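Local coordinates for protein methylaspartate ammonia-lyase (Citrobacter amalonaticus, PDB 1KKO) that catalyses the reversible, magnesium-dependent anti elimination of ammonia from L-threo-3-methylaspartate to give mesaconate, working as a homodimer of the enolase superfamily, at residues A[81-92]-A[121-130]; A[15-25]-A[39-50]. All coordinates share one frame; numbering follows the deposited sequence.

In the fold
Both contacts belong to the N-terminal domain of this enolase-superfamily enzyme, the part that packs against the TIM barrel. Contact 2 comes first along the chain and joins the end of strand 3-18 to the start of strand 47-59; contact 1 then ties the lead into helix 86-101 to the start of helix 128-146. Their centres lie about 18 Å apart, yet they touch: Leu-83 CB packs on Phe-17 CG at 3.8 Å. Each comes near the catalytic centre at one point. In contact 2 the side chain of Phe-15 is about 4 Å from that of Cys-361, a probable substrate-binding residue, and in contact 1 that of Thr-128 is about 10 Å from the proton acceptor Lys-331.

Contact 1 of 2, residues A[81-92]-A[121-130]; sequences DPLFLAEHFIPF and IDGNLLHTAV
The imidazole of His-127 lies between Asp-81 CB, 3.5 Å above one face, and Phe-84 CD1 over the opposite face, the latter as an edge-to-face pair with the planes at 56°. Two bonds fix the ring's rotation at its edge: NE2 donates to Pro-82 O at 2.7 Å, and ND1 accepts from Ala-129 N, both partners close to the ring plane. The second bond makes His-127 the side-chain N-cap of helix 128-146, so one residue both caps that helix and holds the loop that leads into helix 86-101. With CG anti to the backbone N (chi1 -169°), the ring is carried to this loop. Ala-129 CB sits over a face of Phe-84, 3.8 Å from its centroid, and Phe-89 completes an aromatic cluster with Phe-84 and His-127. Val-130 CG2 touches both phenylalanines. Farther along, Phe-92 receives Leu-126 CD2 at its edge, 3.6 Å from CE1, while Ile-121 CG2 meets CE2. On the polar side Asp-81 OD2 accepts from Thr-128 N at 2.9 Å on its anti side, 27° out of the carboxylate plane, and a water donates both to Asp-81 OD2 and to Leu-126 O.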
loop_
_atom_site.group_PDB
_atom_site.type_symbol
_atom_site.label_atom_id
_atom_site.label_comp_id
_atom_site.label_asym_id
_atom_site.label_seq_id
_atom_site.Cartn_x
_atom_site.Cartn_y
_atom_site.Cartn_z
ATOM N N ASP A 81 -20.637 -0.613 -12.985
ATOM C CA ASP A 81 -21.391 0.350 -12.221
ATOM C C ASP A 81 -20.612 1.665 -12.187
ATOM O O ASP A 81 -19.422 1.696 -12.469
ATOM C CB ASP A 81 -21.624 -0.184 -10.823
ATOM C CG ASP A 81 -22.736 -1.205 -10.756
ATOM O OD1 ASP A 81 -23.238 -1.676 -11.804
ATOM O OD2 ASP A 81 -23.165 -1.612 -9.666
ATOM N N PRO A 82 -21.291 2.748 -11.836
ATOM C CA PRO A 82 -20.685 4.087 -11.840
ATOM C C PRO A 82 -19.579 4.305 -10.811
ATOM O O PRO A 82 -19.428 3.493 -9.916
ATOM C CB PRO A 82 -21.873 4.998 -11.497
ATOM C CG PRO A 82 -23.071 4.197 -11.686
ATOM C CD PRO A 82 -22.714 2.777 -11.451
ATOM N N LEU A 83 -18.813 5.396 -10.910
ATOM C CA LEU A 83 -17.813 5.662 -9.876
ATOM C C LEU A 83 -18.540 5.782 -8.541
ATOM O O LEU A 83 -19.727 6.119 -8.475
ATOM C CB LEU A 83 -16.942 6.882 -10.173
ATOM C CG LEU A 83 -17.527 8.283 -9.935
ATOM C CD1 LEU A 83 -16.493 9.305 -10.371
ATOM C CD2 LEU A 83 -18.835 8.512 -10.658
ATOM N N PHE A 84 -17.786 5.524 -7.492
ATOM C CA PHE A 84 -18.311 5.321 -6.160
ATOM C C PHE A 84 -17.763 6.355 -5.200
ATOM O O PHE A 84 -16.597 6.285 -4.805
ATOM C CB PHE A 84 -17.908 3.905 -5.725
ATOM C CG PHE A 84 -18.405 3.513 -4.378
ATOM C CD1 PHE A 84 -19.728 3.141 -4.196
ATOM C CD2 PHE A 84 -17.552 3.485 -3.294
ATOM C CE1 PHE A 84 -20.183 2.770 -2.943
ATOM C CE2 PHE A 84 -18.015 3.117 -2.049
ATOM C CZ PHE A 84 -19.326 2.763 -1.878
ATOM N N LEU A 85 -18.618 7.302 -4.814
ATOM C CA LEU A 85 -18.226 8.389 -3.914
ATOM C C LEU A 85 -18.910 8.285 -2.553
ATOM O O LEU A 85 -20.121 8.082 -2.469
ATOM C CB LEU A 85 -18.531 9.733 -4.558
ATOM C CG LEU A 85 -17.837 10.006 -5.901
ATOM C CD1 LEU A 85 -18.068 11.457 -6.296
ATOM C CD2 LEU A 85 -16.352 9.706 -5.858
ATOM N N ALA A 86 -18.126 8.414 -1.485
ATOM C CA ALA A 86 -18.650 8.241 -0.127
ATOM C C ALA A 86 -19.769 9.211 0.249
ATOM O O ALA A 86 -20.701 8.843 0.976
ATOM C CB ALA A 86 -17.531 8.331 0.883
ATOM N N GLU A 87 -19.688 10.438 -0.250
ATOM C CA GLU A 87 -20.644 11.480 0.105
ATOM C C GLU A 87 -22.056 10.957 -0.022
ATOM O O GLU A 87 -22.870 11.133 0.877
ATOM C CB GLU A 87 -20.472 12.701 -0.800
ATOM N N HIS A 88 -22.329 10.327 -1.155
ATOM C CA HIS A 88 -23.645 9.822 -1.474
ATOM C C HIS A 88 -23.956 8.561 -0.698
ATOM O O HIS A 88 -25.057 8.382 -0.179
ATOM C CB HIS A 88 -23.723 9.512 -2.965
ATOM N N PHE A 89 -22.976 7.684 -0.595
ATOM C CA PHE A 89 -23.247 6.382 -0.026
ATOM C C PHE A 89 -23.313 6.286 1.490
ATOM O O PHE A 89 -23.988 5.404 1.997
ATOM C CB PHE A 89 -22.300 5.358 -0.625
ATOM C CG PHE A 89 -22.752 4.878 -1.968
ATOM C CD1 PHE A 89 -23.712 3.886 -2.059
ATOM C CD2 PHE A 89 -22.253 5.435 -3.136
ATOM C CE1 PHE A 89 -24.148 3.442 -3.281
ATOM C CE2 PHE A 89 -22.697 4.990 -4.377
ATOM C CZ PHE A 89 -23.645 3.990 -4.445
ATOM N N ILE A 90 -22.664 7.188 2.216
ATOM C CA ILE A 90 -22.680 7.104 3.674
ATOM C C ILE A 90 -24.124 7.191 4.214
ATOM O O ILE A 90 -24.567 6.306 4.940
ATOM C CB ILE A 90 -21.727 8.156 4.317
ATOM C CG1 ILE A 90 -20.261 7.799 4.050
ATOM C CG2 ILE A 90 -21.945 8.238 5.821
ATOM C CD1 ILE A 90 -19.816 6.547 4.748
ATOM N N PRO A 91 -24.872 8.233 3.855
ATOM C CA PRO A 91 -26.263 8.335 4.316
ATOM C C PRO A 91 -27.124 7.174 3.835
ATOM O O PRO A 91 -27.946 6.664 4.598
ATOM C CB PRO A 91 -26.760 9.649 3.695
ATOM C CG PRO A 91 -25.593 10.352 3.217
ATOM C CD PRO A 91 -24.474 9.387 3.037
ATOM N N PHE A 92 -26.926 6.772 2.585
ATOM C CA PHE A 92 -27.646 5.650 1.991
ATOM C C PHE A 92 -27.427 4.392 2.835
ATOM O O PHE A 92 -28.371 3.684 3.187
ATOM C CB PHE A 92 -27.160 5.443 0.550
ATOM C CG PHE A 92 -27.739 4.230 -0.138
ATOM C CD1 PHE A 92 -27.160 2.982 0.019
ATOM C CD2 PHE A 92 -28.841 4.351 -0.981
ATOM C CE1 PHE A 92 -27.679 1.874 -0.613
ATOM C CE2 PHE A 92 -29.361 3.245 -1.622
ATOM C CZ PHE A 92 -28.785 2.011 -1.442
ATOM N N ILE A 121 -33.105 -1.430 -3.714
ATOM C CA ILE A 121 -33.557 -0.232 -3.016
ATOM C C ILE A 121 -34.020 0.721 -4.098
ATOM O O ILE A 121 -33.256 1.042 -5.012
ATOM C CB ILE A 121 -32.406 0.427 -2.230
ATOM C CG1 ILE A 121 -31.805 -0.541 -1.204
ATOM C CG2 ILE A 121 -32.891 1.708 -1.555
ATOM C CD1 ILE A 121 -32.709 -0.840 -0.046
ATOM N N ASP A 122 -35.262 1.177 -4.002
ATOM C CA ASP A 122 -35.822 2.065 -5.014
ATOM C C ASP A 122 -35.694 1.422 -6.406
ATOM O O ASP A 122 -35.533 2.118 -7.414
ATOM C CB ASP A 122 -35.186 3.468 -4.923
ATOM C CG ASP A 122 -35.411 4.119 -3.560
ATOM O OD1 ASP A 122 -36.518 3.948 -2.994
ATOM O OD2 ASP A 122 -34.544 4.795 -2.959
ATOM N N GLY A 123 -35.776 0.086 -6.438
ATOM C CA GLY A 123 -35.778 -0.702 -7.664
ATOM C C GLY A 123 -34.438 -1.213 -8.167
ATOM O O GLY A 123 -34.378 -2.116 -9.012
ATOM N N ASN A 124 -33.371 -0.669 -7.607
ATOM C CA ASN A 124 -32.026 -0.939 -8.095
ATOM C C ASN A 124 -31.209 -1.822 -7.187
ATOM O O ASN A 124 -31.226 -1.632 -5.973
ATOM C CB ASN A 124 -31.307 0.386 -8.245
ATOM C CG ASN A 124 -32.003 1.300 -9.215
ATOM O OD1 ASN A 124 -32.437 0.863 -10.276
ATOM N ND2 ASN A 124 -32.126 2.564 -8.857
ATOM N N LEU A 125 -30.507 -2.795 -7.773
ATOM C CA LEU A 125 -29.584 -3.629 -7.016
ATOM C C LEU A 125 -28.574 -2.694 -6.408
ATOM O O LEU A 125 -28.272 -1.632 -6.953
ATOM C CB LEU A 125 -28.796 -4.626 -7.890
ATOM C CG LEU A 125 -29.420 -5.945 -8.335
ATOM C CD1 LEU A 125 -28.404 -6.686 -9.196
ATOM C CD2 LEU A 125 -29.879 -6.818 -7.162
ATOM N N LEU A 126 -28.050 -3.093 -5.269
ATOM C CA LEU A 126 -26.992 -2.323 -4.672
ATOM C C LEU A 126 -25.805 -2.242 -5.630
ATOM O O LEU A 126 -25.506 -3.185 -6.369
ATOM C CB LEU A 126 -26.528 -2.983 -3.389
ATOM C CG LEU A 126 -27.512 -2.971 -2.219
ATOM C CD1 LEU A 126 -26.956 -3.786 -1.081
ATOM C CD2 LEU A 126 -27.820 -1.544 -1.773
ATOM N N HIS A 127 -25.134 -1.105 -5.600
ATOM C CA HIS A 127 -23.926 -0.908 -6.378
ATOM C C HIS A 127 -22.997 -2.089 -6.100
ATOM O O HIS A 127 -22.908 -2.566 -4.963
ATOM C CB HIS A 127 -23.289 0.403 -5.935
ATOM C CG HIS A 127 -22.178 0.891 -6.809
ATOM N ND1 HIS A 127 -20.966 0.238 -6.938
ATOM C CD2 HIS A 127 -22.098 1.996 -7.586
ATOM C CE1 HIS A 127 -20.186 0.932 -7.747
ATOM N NE2 HIS A 127 -20.852 1.998 -8.162
ATOM N N THR A 128 -22.282 -2.564 -7.115
ATOM C CA THR A 128 -21.353 -3.666 -6.908
ATOM C C THR A 128 -20.360 -3.375 -5.788
ATOM O O THR A 128 -19.984 -4.284 -5.075
ATOM C CB THR A 128 -20.568 -4.023 -8.188
ATOM O OG1 THR A 128 -20.027 -2.838 -8.782
ATOM C CG2 THR A 128 -21.478 -4.675 -9.215
ATOM N N ALA A 129 -19.935 -2.123 -5.639
ATOM C CA ALA A 129 -18.963 -1.768 -4.597
ATOM C C ALA A 129 -19.524 -1.994 -3.210
ATOM O O ALA A 129 -18.789 -2.348 -2.307
ATOM C CB ALA A 129 -18.533 -0.335 -4.743
ATOM N N VAL A 130 -20.812 -1.724 -3.030
ATOM C CA VAL A 130 -21.470 -1.933 -1.745
ATOM C C VAL A 130 -21.570 -3.434 -1.458
ATOM O O VAL A 130 -21.262 -3.893 -0.369
ATOM C CB VAL A 130 -22.849 -1.267 -1.715
ATOM C CG1 VAL A 130 -23.614 -1.658 -0.438
ATOM C CG2 VAL A 130 -22.692 0.226 -1.830
HETATM O O HOH W 1 -25.355 -3.178 -9.205
HETATM O O HOH W 2 -19.246 -2.874 -11.563
#

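Contact 2 of 2, residues A[15-25]-A[39-50]; sequences FYFDDQQAIKN and VTPGFTSVRQAG
Val-46, at the apolar centre, packs its CG2 on Ala-22 CB and its CG1 on Ile-23 CG1, 3.8 Å away, closing helix 20-24 over the entry to strand 47-59. Beside it Phe-43 takes Asp-19 CB over one face, a CH-pi contact 4.0 Å from the ring centroid, and its CE1 rests on Phe-17 CB. The frame is an antiparallel ladder between the first two strands of the domain's three-stranded sheet. Phe-17 and Gln-48 form its hydrogen-bonded pair, and Asp-19 N extends the bonding to Val-46 O. At Gly-50 there is no side chain to crowd Phe-15 O, which accepts from Gly-50 N and also from Lys-187 of the second subunit.

Outward, Asp-18 and Arg-47 lie side by side. NE and NH1 grip the carboxylate side-on: NE reaches OD1 and NH1 reaches OD2 on their syn sides, each at 2.8 Å, with the planes 31° apart. Arg-47 NH2 is held in turn by Phe-32 O. The other polar edge gathers at Asp-19, whose CG stands anti to the backbone N (chi1 -177°), which sets the carboxylate against the backbone of Val-39 and Thr-40. Its OD2 accepts Val-39 N (2.8 Å) and Thr-40 N (2.9 Å) from opposite faces; OD1 accepts from Thr-40 OG1 at 2.7 Å and, from the other face, from Ala-22 N, the bond by which Asp-19 N-caps helix 20-24. Four donors, together with the start of the helix, would probably stabilise the negative charge of this buried carboxylate.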
loop_
_atom_site.group_PDB
_atom_site.type_symbol
_atom_site.label_atom_id
_atom_site.label_comp_id
_atom_site.label_asym_id
_atom_site.label_seq_id
_atom_site.Cartn_x
_atom_site.Cartn_y
_atom_site.Cartn_z
ATOM N N PHE A 15 -6.125 4.356 -5.485
ATOM C CA PHE A 15 -5.786 5.035 -6.713
ATOM C C PHE A 15 -6.802 6.137 -6.998
ATOM O O PHE A 15 -7.125 6.919 -6.100
ATOM C CB PHE A 15 -5.469 4.079 -7.889
ATOM C CG PHE A 15 -4.520 4.695 -8.890
ATOM C CD1 PHE A 15 -3.255 5.104 -8.480
ATOM C CD2 PHE A 15 -4.900 4.925 -10.193
ATOM C CE1 PHE A 15 -2.411 5.734 -9.338
ATOM C CE2 PHE A 15 -4.023 5.546 -11.075
ATOM C CZ PHE A 15 -2.790 5.947 -10.644
ATOM N N TYR A 16 -7.264 6.204 -8.239
ATOM C CA TYR A 16 -8.123 7.260 -8.755
ATOM C C TYR A 16 -9.217 6.644 -9.598
ATOM O O TYR A 16 -9.062 5.552 -10.145
ATOM C CB TYR A 16 -7.277 8.258 -9.614
ATOM C CG TYR A 16 -6.272 8.883 -8.708
ATOM C CD1 TYR A 16 -5.114 8.210 -8.380
ATOM C CD2 TYR A 16 -6.546 10.072 -8.050
ATOM C CE1 TYR A 16 -4.257 8.709 -7.435
ATOM C CE2 TYR A 16 -5.699 10.570 -7.104
ATOM C CZ TYR A 16 -4.563 9.876 -6.783
ATOM O OH TYR A 16 -3.721 10.330 -5.810
ATOM N N PHE A 17 -10.342 7.336 -9.667
ATOM C CA PHE A 17 -11.365 7.055 -10.663
ATOM C C PHE A 17 -10.999 7.876 -11.888
ATOM O O PHE A 17 -10.878 9.100 -11.792
ATOM C CB PHE A 17 -12.744 7.489 -10.183
ATOM C CG PHE A 17 -13.285 6.676 -9.042
ATOM C CD1 PHE A 17 -13.504 5.324 -9.196
ATOM C CD2 PHE A 17 -13.591 7.269 -7.833
ATOM C CE1 PHE A 17 -14.008 4.581 -8.152
ATOM C CE2 PHE A 17 -14.110 6.513 -6.806
ATOM C CZ PHE A 17 -14.301 5.176 -6.968
ATOM N N ASP A 18 -10.828 7.199 -13.021
ATOM C CA ASP A 18 -10.475 7.853 -14.271
ATOM C C ASP A 18 -11.580 7.643 -15.286
ATOM O O ASP A 18 -12.120 6.542 -15.422
ATOM C CB ASP A 18 -9.209 7.246 -14.845
ATOM C CG ASP A 18 -7.950 7.724 -14.171
ATOM O OD1 ASP A 18 -7.995 8.703 -13.397
ATOM O OD2 ASP A 18 -6.867 7.140 -14.388
ATOM N N ASP A 19 -11.896 8.713 -16.001
ATOM C CA ASP A 19 -12.883 8.665 -17.065
ATOM C C ASP A 19 -12.160 8.106 -18.294
ATOM O O ASP A 19 -11.520 8.844 -19.043
ATOM C CB ASP A 19 -13.421 10.069 -17.286
ATOM C CG ASP A 19 -14.497 10.129 -18.322
ATOM O OD1 ASP A 19 -14.560 9.222 -19.174
ATOM O OD2 ASP A 19 -15.299 11.079 -18.327
ATOM N N GLN A 20 -12.218 6.785 -18.463
ATOM C CA GLN A 20 -11.479 6.093 -19.509
ATOM C C GLN A 20 -11.853 6.613 -20.885
ATOM O O GLN A 20 -10.992 6.740 -21.754
ATOM C CB GLN A 20 -11.738 4.588 -19.461
ATOM C CG GLN A 20 -10.758 3.796 -20.277
ATOM C CD GLN A 20 -11.008 2.316 -20.192
ATOM O OE1 GLN A 20 -12.056 1.890 -19.722
ATOM N NE2 GLN A 20 -10.051 1.527 -20.652
ATOM N N GLN A 21 -13.126 6.927 -21.074
ATOM C CA GLN A 21 -13.576 7.404 -22.371
ATOM C C GLN A 21 -12.926 8.738 -22.688
ATOM O O GLN A 21 -12.442 8.935 -23.801
ATOM C CB GLN A 21 -15.088 7.540 -22.416
ATOM C CG GLN A 21 -15.613 7.901 -23.799
ATOM C CD GLN A 21 -15.285 6.843 -24.830
ATOM O OE1 GLN A 21 -14.530 7.089 -25.776
ATOM N NE2 GLN A 21 -15.832 5.652 -24.642
ATOM N N ALA A 22 -12.914 9.649 -21.716
ATOM C CA ALA A 22 -12.334 10.979 -21.935
ATOM C C ALA A 22 -10.843 10.876 -22.223
ATOM O O ALA A 22 -10.305 11.629 -23.042
ATOM C CB ALA A 22 -12.587 11.877 -20.751
ATOM N N ILE A 23 -10.176 9.936 -21.566
ATOM C CA ILE A 23 -8.760 9.723 -21.801
ATOM C C ILE A 23 -8.543 9.147 -23.203
ATOM O O ILE A 23 -7.639 9.597 -23.930
ATOM C CB ILE A 23 -8.152 8.841 -20.691
ATOM C CG1 ILE A 23 -8.227 9.597 -19.361
ATOM C CG2 ILE A 23 -6.718 8.469 -21.006
ATOM C CD1 ILE A 23 -8.013 8.732 -18.158
ATOM N N LYS A 24 -9.367 8.174 -23.587
ATOM C CA LYS A 24 -9.291 7.594 -24.930
ATOM C C LYS A 24 -9.550 8.656 -25.982
ATOM O O LYS A 24 -8.979 8.606 -27.074
ATOM C CB LYS A 24 -10.335 6.497 -25.108
ATOM C CG LYS A 24 -10.035 5.224 -24.381
ATOM C CD LYS A 24 -11.098 4.183 -24.650
ATOM C CE LYS A 24 -10.832 3.452 -25.949
ATOM N NZ LYS A 24 -11.724 2.273 -26.118
ATOM N N ASN A 25 -10.451 9.575 -25.659
ATOM C CA ASN A 25 -10.802 10.683 -26.549
ATOM C C ASN A 25 -9.614 11.611 -26.801
ATOM O O ASN A 25 -9.677 12.430 -27.705
ATOM C CB ASN A 25 -11.951 11.523 -25.964
ATOM C CG ASN A 25 -13.300 10.803 -25.959
ATOM O OD1 ASN A 25 -14.295 11.326 -25.453
ATOM N ND2 ASN A 25 -13.331 9.609 -26.501
ATOM N N VAL A 39 -16.690 12.937 -19.856
ATOM C CA VAL A 39 -17.862 12.574 -20.662
ATOM C C VAL A 39 -18.674 11.436 -20.036
ATOM O O VAL A 39 -19.852 11.270 -20.340
ATOM C CB VAL A 39 -17.473 12.178 -22.108
ATOM C CG1 VAL A 39 -16.839 13.358 -22.836
ATOM C CG2 VAL A 39 -16.559 10.953 -22.131
ATOM N N THR A 40 -18.056 10.661 -19.151
ATOM C CA THR A 40 -18.726 9.523 -18.535
ATOM C C THR A 40 -19.625 9.975 -17.392
ATOM O O THR A 40 -19.224 10.774 -16.546
ATOM C CB THR A 40 -17.679 8.526 -18.036
ATOM O OG1 THR A 40 -16.939 8.003 -19.152
ATOM C CG2 THR A 40 -18.342 7.299 -17.391
ATOM N N PRO A 41 -20.853 9.463 -17.372
ATOM C CA PRO A 41 -21.820 9.861 -16.347
ATOM C C PRO A 41 -21.265 9.663 -14.943
ATOM O O PRO A 41 -20.636 8.644 -14.678
ATOM C CB PRO A 41 -23.017 8.927 -16.579
ATOM C CG PRO A 41 -22.799 8.251 -17.877
ATOM C CD PRO A 41 -21.390 8.458 -18.301
ATOM N N GLY A 42 -21.494 10.640 -14.078
ATOM C CA GLY A 42 -21.037 10.585 -12.701
ATOM C C GLY A 42 -19.765 11.383 -12.495
ATOM O O GLY A 42 -19.565 11.994 -11.446
ATOM N N PHE A 43 -18.909 11.399 -13.511
ATOM C CA PHE A 43 -17.635 12.100 -13.402
ATOM C C PHE A 43 -17.796 13.603 -13.508
ATOM O O PHE A 43 -18.460 14.111 -14.425
ATOM C CB PHE A 43 -16.659 11.640 -14.477
ATOM C CG PHE A 43 -16.030 10.306 -14.203
ATOM C CD1 PHE A 43 -14.748 10.226 -13.673
ATOM C CD2 PHE A 43 -16.712 9.135 -14.489
ATOM C CE1 PHE A 43 -14.163 8.998 -13.438
ATOM C CE2 PHE A 43 -16.139 7.911 -14.252
ATOM C CZ PHE A 43 -14.858 7.834 -13.727
ATOM N N THR A 44 -17.201 14.313 -12.566
ATOM C CA THR A 44 -17.173 15.769 -12.631
ATOM C C THR A 44 -15.787 16.270 -13.044
ATOM O O THR A 44 -15.623 17.441 -13.347
ATOM C CB THR A 44 -17.611 16.411 -11.317
ATOM O OG1 THR A 44 -16.935 15.789 -10.218
ATOM C CG2 THR A 44 -19.085 16.159 -11.052
ATOM N N SER A 45 -14.794 15.379 -13.042
ATOM C CA SER A 45 -13.453 15.673 -13.568
ATOM C C SER A 45 -12.990 14.407 -14.277
ATOM O O SER A 45 -13.499 13.327 -13.993
ATOM C CB SER A 45 -12.451 16.026 -12.473
ATOM O OG SER A 45 -12.796 17.222 -11.816
ATOM N N VAL A 46 -12.016 14.509 -15.173
ATOM C CA VAL A 46 -11.542 13.327 -15.878
ATOM C C VAL A 46 -10.893 12.345 -14.890
ATOM O O VAL A 46 -11.029 11.125 -15.041
ATOM C CB VAL A 46 -10.588 13.687 -17.039
ATOM C CG1 VAL A 46 -10.005 12.443 -17.655
ATOM C CG2 VAL A 46 -11.354 14.466 -18.114
ATOM N N ARG A 47 -10.199 12.883 -13.894
ATOM C CA ARG A 47 -9.584 12.080 -12.857
ATOM C C ARG A 47 -10.029 12.615 -11.503
ATOM O O ARG A 47 -9.954 13.817 -11.255
ATOM C CB ARG A 47 -8.062 12.119 -12.996
ATOM C CG ARG A 47 -7.288 11.598 -11.831
ATOM C CD ARG A 47 -5.845 11.371 -12.158
ATOM N NE ARG A 47 -5.679 10.149 -12.922
ATOM C CZ ARG A 47 -4.561 9.773 -13.504
ATOM N NH1 ARG A 47 -4.504 8.602 -14.112
ATOM N NH2 ARG A 47 -3.500 10.575 -13.511
ATOM N N GLN A 48 -10.493 11.707 -10.647
ATOM C CA GLN A 48 -10.990 12.027 -9.316
ATOM C C GLN A 48 -10.342 11.102 -8.296
ATOM O O GLN A 48 -10.040 9.947 -8.588
ATOM C CB GLN A 48 -12.527 11.882 -9.263
ATOM C CG GLN A 48 -13.240 12.922 -10.105
ATOM C CD GLN A 48 -14.737 12.793 -10.092
ATOM O OE1 GLN A 48 -15.359 12.852 -11.149
ATOM N NE2 GLN A 48 -15.321 12.599 -8.914
ATOM N N ALA A 49 -10.117 11.611 -7.101
ATOM C CA ALA A 49 -9.580 10.793 -6.021
ATOM C C ALA A 49 -10.409 9.532 -5.835
ATOM O O ALA A 49 -11.631 9.577 -5.793
ATOM C CB ALA A 49 -9.585 11.567 -4.736
ATOM N N GLY A 50 -9.747 8.390 -5.705
ATOM C CA GLY A 50 -10.459 7.161 -5.429
ATOM C C GLY A 50 -10.980 7.161 -4.002
ATOM O O GLY A 50 -10.272 7.543 -3.069
HETATM O O HOH W 3 -15.302 5.767 -19.146
#